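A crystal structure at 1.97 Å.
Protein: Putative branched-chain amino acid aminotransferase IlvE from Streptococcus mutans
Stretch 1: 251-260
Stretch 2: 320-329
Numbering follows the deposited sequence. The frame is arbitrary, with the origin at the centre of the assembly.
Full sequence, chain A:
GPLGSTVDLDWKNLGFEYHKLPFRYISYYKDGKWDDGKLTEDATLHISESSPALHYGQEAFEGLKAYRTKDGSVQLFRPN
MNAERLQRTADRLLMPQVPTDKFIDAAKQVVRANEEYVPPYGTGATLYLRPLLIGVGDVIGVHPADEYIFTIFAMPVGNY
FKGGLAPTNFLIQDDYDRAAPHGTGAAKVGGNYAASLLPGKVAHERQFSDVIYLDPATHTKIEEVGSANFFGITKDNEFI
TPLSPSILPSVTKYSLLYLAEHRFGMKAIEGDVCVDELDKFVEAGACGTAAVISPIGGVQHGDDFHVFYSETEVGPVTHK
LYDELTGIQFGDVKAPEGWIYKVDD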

ATOM      1  N   VAL A 251      -3.099  20.351   1.878  1.00 34.89           N
ATOM      2  CA  VAL A 251      -3.881  21.567   1.639  1.00 32.20           C
ATOM      3  C   VAL A 251      -3.493  22.616   2.682  1.00 32.18           C
ATOM      4  O   VAL A 251      -3.419  23.817   2.401  1.00 32.65           O
ATOM      5  CB  VAL A 251      -5.387  21.260   1.710  1.00 31.18           C
ATOM      6  CG1 VAL A 251      -6.208  22.489   1.350  1.00 32.52           C
ATOM      7  CG2 VAL A 251      -5.734  20.121   0.764  1.00 31.00           C
ATOM      8  N   THR A 252      -3.217  22.145   3.890  1.00 30.07           N
ATOM      9  CA  THR A 252      -2.818  23.029   4.981  1.00 32.87           C
ATOM     10  C   THR A 252      -1.507  23.753   4.656  1.00 35.90           C
ATOM     11  O   THR A 252      -1.388  24.959   4.884  1.00 29.59           O
ATOM     12  CB  THR A 252      -2.706  22.242   6.300  1.00 30.22           C
ATOM     13  OG1 THR A 252      -3.902  21.471   6.478  1.00 27.52           O
ATOM     14  CG2 THR A 252      -2.567  23.188   7.489  1.00 32.08           C
ATOM     15  N   LYS A 253      -0.542  23.030   4.090  1.00 33.74           N
ATOM     16  CA  LYS A 253       0.732  23.641   3.697  1.00 29.28           C
ATOM     17  C   LYS A 253       0.572  24.741   2.656  1.00 30.38           C
ATOM     18  O   LYS A 253       1.163  25.817   2.786  1.00 33.07           O
ATOM     19  CB  LYS A 253       1.713  22.588   3.168  1.00 33.97           C
ATOM     20  CG  LYS A 253       2.828  23.225   2.346  1.00 38.05           C
ATOM     21  CD  LYS A 253       3.790  22.216   1.751  1.00 45.45           C
ATOM     22  CE  LYS A 253       3.269  21.604   0.466  1.00 43.48           C
ATOM     23  NZ  LYS A 253       4.267  20.608  -0.045  1.00 48.35           N
ATOM     24  N   TYR A 254      -0.221  24.483   1.619  1.00 30.96           N
ATOM     25  CA  TYR A 254      -0.428  25.494   0.592  1.00 32.09           C
ATOM     26  C   TYR A 254      -1.134  26.704   1.174  1.00 32.75           C
ATOM     27  O   TYR A 254      -0.794  27.845   0.848  1.00 33.55           O
ATOM     28  CB  TYR A 254      -1.213  24.919  -0.591  1.00 37.27           C
ATOM     29  CG  TYR A 254      -0.365  24.003  -1.435  1.00 40.55           C
ATOM     30  CD1 TYR A 254       0.959  24.326  -1.707  1.00 43.26           C
ATOM     31  CD2 TYR A 254      -0.869  22.806  -1.926  1.00 44.53           C
ATOM     32  CE1 TYR A 254       1.756  23.501  -2.463  1.00 50.76           C
ATOM     33  CE2 TYR A 254      -0.074  21.963  -2.689  1.00 50.02           C
ATOM     34  CZ  TYR A 254       1.240  22.320  -2.950  1.00 50.94           C
ATOM     35  OH  TYR A 254       2.052  21.501  -3.701  1.00 57.98           O
ATOM     36  N   SER A 255      -2.110  26.449   2.041  1.00 30.66           N
ATOM     37  CA  SER A 255      -2.834  27.522   2.727  1.00 33.34           C
ATOM     38  C   SER A 255      -1.910  28.382   3.598  1.00 31.48           C
ATOM     39  O   SER A 255      -2.035  29.612   3.616  1.00 29.48           O
ATOM     40  CB  SER A 255      -3.958  26.919   3.570  1.00 31.60           C
ATOM     41  OG  SER A 255      -4.872  26.226   2.733  1.00 31.12           O
ATOM     42  N   LEU A 256      -0.989  27.735   4.312  1.00 29.37           N
ATOM     43  CA  LEU A 256      -0.040  28.435   5.179  1.00 30.45           C
ATOM     44  C   LEU A 256       0.958  29.243   4.357  1.00 32.95           C
ATOM     45  O   LEU A 256       1.276  30.386   4.703  1.00 31.81           O
ATOM     46  CB  LEU A 256       0.693  27.449   6.101  1.00 31.69           C
ATOM     47  CG  LEU A 256      -0.172  26.926   7.258  1.00 33.15           C
ATOM     48  CD1 LEU A 256       0.569  25.926   8.119  1.00 30.04           C
ATOM     49  CD2 LEU A 256      -0.681  28.094   8.118  1.00 30.74           C
ATOM     50  N   LEU A 257       1.440  28.645   3.272  1.00 33.87           N
ATOM     51  CA  LEU A 257       2.270  29.341   2.288  1.00 33.31           C
ATOM     52  C   LEU A 257       1.591  30.629   1.843  1.00 36.61           C
ATOM     53  O   LEU A 257       2.206  31.707   1.793  1.00 33.75           O
ATOM     54  CB  LEU A 257       2.428  28.446   1.063  1.00 33.19           C
ATOM     55  CG  LEU A 257       3.783  27.922   0.578  1.00 41.07           C
ATOM     56  CD1 LEU A 257       4.912  28.180   1.549  1.00 34.77           C
ATOM     57  CD2 LEU A 257       3.671  26.437   0.252  1.00 36.83           C
ATOM     58  N   TYR A 258       0.316  30.490   1.496  1.00 32.74           N
ATOM     59  CA  TYR A 258      -0.487  31.592   0.997  1.00 35.03           C
ATOM     60  C   TYR A 258      -0.648  32.669   2.064  1.00 32.23           C
ATOM     61  O   TYR A 258      -0.379  33.840   1.808  1.00 33.68           O
ATOM     62  CB  TYR A 258      -1.852  31.063   0.557  1.00 31.26           C
ATOM     63  CG  TYR A 258      -2.734  32.074  -0.130  1.00 32.02           C
ATOM     64  CD1 TYR A 258      -3.433  33.033   0.596  1.00 30.45           C
ATOM     65  CD2 TYR A 258      -2.894  32.052  -1.502  1.00 33.41           C
ATOM     66  CE1 TYR A 258      -4.245  33.953  -0.035  1.00 33.10           C
ATOM     67  CE2 TYR A 258      -3.704  32.969  -2.143  1.00 37.52           C
ATOM     68  CZ  TYR A 258      -4.381  33.911  -1.405  1.00 32.03           C
ATOM     69  OH  TYR A 258      -5.201  34.816  -2.045  1.00 33.72           O
ATOM     70  N   LEU A 259      -1.079  32.277   3.261  1.00 34.59           N
ATOM     71  CA  LEU A 259      -1.346  33.257   4.320  1.00 28.69           C
ATOM     72  C   LEU A 259      -0.067  33.939   4.796  1.00 34.57           C
ATOM     73  O   LEU A 259      -0.057  35.148   5.013  1.00 34.87           O
ATOM     74  CB  LEU A 259      -2.087  32.618   5.496  1.00 30.71           C
ATOM     75  CG  LEU A 259      -3.456  32.028   5.143  1.00 30.08           C
ATOM     76  CD1 LEU A 259      -4.081  31.332   6.339  1.00 26.57           C
ATOM     77  CD2 LEU A 259      -4.382  33.125   4.603  1.00 27.67           C
ATOM     78  N   ALA A 260       1.012  33.175   4.940  1.00 31.67           N
ATOM     79  CA  ALA A 260       2.301  33.752   5.326  1.00 32.34           C
ATOM     80  C   ALA A 260       2.679  34.931   4.426  1.00 34.82           C
ATOM     81  O   ALA A 260       3.098  35.992   4.906  1.00 35.55           O
ATOM     82  CB  ALA A 260       3.396  32.684   5.300  1.00 31.90           C
ATOM     83  N   LYS A 320       0.693  33.098  15.271  1.00 31.37           N
ATOM     84  CA  LYS A 320       0.035  34.042  14.368  1.00 36.47           C
ATOM     85  C   LYS A 320      -0.563  33.347  13.156  1.00 33.53           C
ATOM     86  O   LYS A 320      -1.653  33.690  12.705  1.00 28.99           O
ATOM     87  CB  LYS A 320       1.032  35.111  13.900  1.00 37.25           C
ATOM     88  CG  LYS A 320       1.131  36.318  14.824  1.00 42.54           C
ATOM     89  CD  LYS A 320       2.459  37.043  14.633  1.00 47.90           C
ATOM     90  CE  LYS A 320       2.824  37.167  13.157  1.00 48.89           C
ATOM     91  NZ  LYS A 320       4.243  37.631  12.956  1.00 51.57           N
ATOM     92  N   LEU A 321       0.173  32.385  12.615  1.00 31.84           N
ATOM     93  CA  LEU A 321      -0.301  31.614  11.469  1.00 30.90           C
ATOM     94  C   LEU A 321      -1.477  30.738  11.868  1.00 28.97           C
ATOM     95  O   LEU A 321      -2.449  30.622  11.116  1.00 29.49           O
ATOM     96  CB  LEU A 321       0.831  30.746  10.903  1.00 27.21           C
ATOM     97  CG  LEU A 321       1.981  31.513  10.243  1.00 31.24           C
ATOM     98  CD1 LEU A 321       3.178  30.593   9.979  1.00 33.62           C
ATOM     99  CD2 LEU A 321       1.514  32.126   8.958  1.00 29.92           C
ATOM    100  N   TYR A 322      -1.379  30.115  13.041  1.00 29.81           N
ATOM    101  CA  TYR A 322      -2.453  29.259  13.554  1.00 30.37           C
ATOM    102  C   TYR A 322      -3.744  30.046  13.751  1.00 30.07           C
ATOM    103  O   TYR A 322      -4.818  29.623  13.300  1.00 28.20           O
ATOM    104  CB  TYR A 322      -2.038  28.609  14.877  1.00 30.18           C
ATOM    105  CG  TYR A 322      -3.097  27.701  15.502  1.00 35.20           C
ATOM    106  CD1 TYR A 322      -3.157  26.342  15.184  1.00 33.84           C
ATOM    107  CD2 TYR A 322      -4.025  28.200  16.418  1.00 33.04           C
ATOM    108  CE1 TYR A 322      -4.120  25.508  15.762  1.00 35.15           C
ATOM    109  CE2 TYR A 322      -4.990  27.379  16.991  1.00 34.74           C
ATOM    110  CZ  TYR A 322      -5.031  26.032  16.660  1.00 38.02           C
ATOM    111  OH  TYR A 322      -5.985  25.205  17.230  1.00 35.85           O
ATOM    112  N   ASP A 323      -3.640  31.185  14.438  1.00 30.79           N
ATOM    113  CA  ASP A 323      -4.801  32.043  14.682  1.00 30.35           C
ATOM    114  C   ASP A 323      -5.476  32.469  13.377  1.00 30.19           C
ATOM    115  O   ASP A 323      -6.707  32.422  13.256  1.00 31.92           O
ATOM    116  CB  ASP A 323      -4.400  33.278  15.511  1.00 32.50           C
ATOM    117  CG  ASP A 323      -4.104  32.933  16.958  1.00 36.25           C
ATOM    118  OD1 ASP A 323      -4.428  31.795  17.371  1.00 34.98           O
ATOM    119  OD2 ASP A 323      -3.567  33.796  17.692  1.00 37.14           O
ATOM    120  N   GLU A 324      -4.673  32.854  12.390  1.00 27.97           N
ATOM    121  CA  GLU A 324      -5.208  33.335  11.115  1.00 28.51           C
ATOM    122  C   GLU A 324      -5.831  32.213  10.284  1.00 27.78           C
ATOM    123  O   GLU A 324      -6.896  32.394   9.691  1.00 27.13           O
ATOM    124  CB  GLU A 324      -4.112  34.056  10.317  1.00 29.70           C
ATOM    125  CG  GLU A 324      -4.607  34.778   9.064  1.00 32.07           C
ATOM    126  CD  GLU A 324      -5.170  36.165   9.347  1.00 31.41           C
ATOM    127  OE1 GLU A 324      -5.248  36.575  10.529  1.00 30.75           O
ATOM    128  OE2 GLU A 324      -5.539  36.857   8.375  1.00 29.74           O
ATOM    129  N   LEU A 325      -5.182  31.055  10.230  1.00 27.71           N
ATOM    130  CA  LEU A 325      -5.736  29.941   9.453  1.00 26.18           C
ATOM    131  C   LEU A 325      -7.040  29.419  10.053  1.00 24.56           C
ATOM    132  O   LEU A 325      -8.036  29.276   9.340  1.00 27.18           O
ATOM    133  CB  LEU A 325      -4.728  28.794   9.325  1.00 27.00           C
ATOM    134  CG  LEU A 325      -5.230  27.522   8.626  1.00 25.54           C
ATOM    135  CD1 LEU A 325      -5.565  27.805   7.169  1.00 27.42           C
ATOM    136  CD2 LEU A 325      -4.201  26.383   8.740  1.00 30.48           C
ATOM    137  N   THR A 326      -7.038  29.139  11.357  1.00 26.62           N
ATOM    138  CA  THR A 326      -8.240  28.636  12.017  1.00 29.12           C
ATOM    139  C   THR A 326      -9.348  29.698  12.022  1.00 28.60           C
ATOM    140  O   THR A 326     -10.530  29.372  11.872  1.00 28.46           O
ATOM    141  CB  THR A 326      -7.965  28.129  13.456  1.00 31.38           C
ATOM    142  OG1 THR A 326      -7.387  29.177  14.244  1.00 24.54           O
ATOM    143  CG2 THR A 326      -7.017  26.945  13.434  1.00 32.57           C
ATOM    144  N   GLY A 327      -8.974  30.968  12.160  1.00 29.03           N
ATOM    145  CA  GLY A 327      -9.962  32.038  12.084  1.00 27.92           C
ATOM    146  C   GLY A 327     -10.712  32.004  10.762  1.00 27.14           C
ATOM    147  O   GLY A 327     -11.937  32.141  10.709  1.00 28.80           O
ATOM    148  N   ILE A 328      -9.966  31.811   9.685  1.00 25.61           N
ATOM    149  CA  ILE A 328     -10.552  31.727   8.359  1.00 28.27           C
ATOM    150  C   ILE A 328     -11.447  30.500   8.237  1.00 27.44           C
ATOM    151  O   ILE A 328     -12.566  30.584   7.722  1.00 30.66           O
ATOM    152  CB  ILE A 328      -9.452  31.673   7.287  1.00 28.69           C
ATOM    153  CG1 ILE A 328      -8.776  33.040   7.177  1.00 30.47           C
ATOM    154  CG2 ILE A 328     -10.026  31.260   5.922  1.00 29.38           C
ATOM    155  CD1 ILE A 328      -7.426  32.985   6.488  1.00 30.29           C
ATOM    156  N   GLN A 329     -10.953  29.364   8.718  1.00 27.94           N
ATOM    157  CA  GLN A 329     -11.702  28.114   8.630  1.00 29.60           C
ATOM    158  C   GLN A 329     -13.028  28.196   9.385  1.00 29.69           C
ATOM    159  O   GLN A 329     -14.067  27.775   8.876  1.00 28.71           O
ATOM    160  CB  GLN A 329     -10.839  26.961   9.138  1.00 27.55           C
ATOM    161  CG  GLN A 329      -9.635  26.661   8.230  1.00 28.56           C
ATOM    162  CD  GLN A 329      -8.604  25.757   8.875  1.00 30.04           C
ATOM    163  OE1 GLN A 329      -8.433  25.767  10.094  1.00 30.77           O
ATOM    164  NE2 GLN A 329      -7.902  24.964   8.055  1.00 29.45           N
TER

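Two helices, 251-260 and 320-329, pack through a small, mainly apolar contact made through carbon atoms, in which Leu325 of the second helix fits as a knob into a hole on the first, and no hydrogen bond passes between them. Their axes approach to 10.4 Å with an angle of 110° between the N-to-C directions, so the helices cross steeply; 379 Å² is buried, both sides summed. The hole is formed by Thr252, Ser255, Leu256 and Leu259, residues spaced three and four apart, as expected of one face of a helix. Leu325 points toward it and, with chi1 t and chi2 p, sets its two methyls among different neighbours. Leu325 CD2 lies 3.8 Å from Thr252 CG2 and 4.0 Å from Leu256 CD2, while Leu325 CD1 lies 4.0 Å from Ser255 CB and 3.9 Å from Leu259 CD1. These are ordinary van der Waals separations, with no hydrogen bond among them.

Ser255 meets Leu325 through CB, while, with chi1 m, Ser255 OG donates to Val251 O at 2.8 Å and is also hydrogen-bonded elsewhere in the structure. Val251 O also accepts the backbone bond from Ser255 N at 3.0 Å, so this one carbonyl serves both groups of Ser255.

The CA-to-CB bond of Leu259 points toward the second helix. Leu259 CD1 comes within 3.8 Å of Leu325 CA, close enough to touch the backbone of that helix, and Leu259 CD2 packs against Ile328 CD1 at 3.6 Å, the shortest contact between the stretches. Glu324 is more peripheral: Glu324 CG and its backbone C both lie 4.4 Å from Leu259 CD1, while the carboxylate atom OE2 is hydrogen-bonded elsewhere in the structure.

Leu321, one turn before Leu325, extends the apolar surface. Leu321 CB lies 4.1 Å from Leu256 CD2; the CA-to-CB bond of Leu256 points sideways, but the end of its side chain comes nearer and thereby touches both Leu321 and Leu325. Leu321 CD2 reaches Ala260, 4.1 Å from Ala260 CA and 4.2 Å from Ala260 CB, and here the two helices have their nearest CA atoms, Ala260 CA and Leu321 CA, 7.0 Å apart.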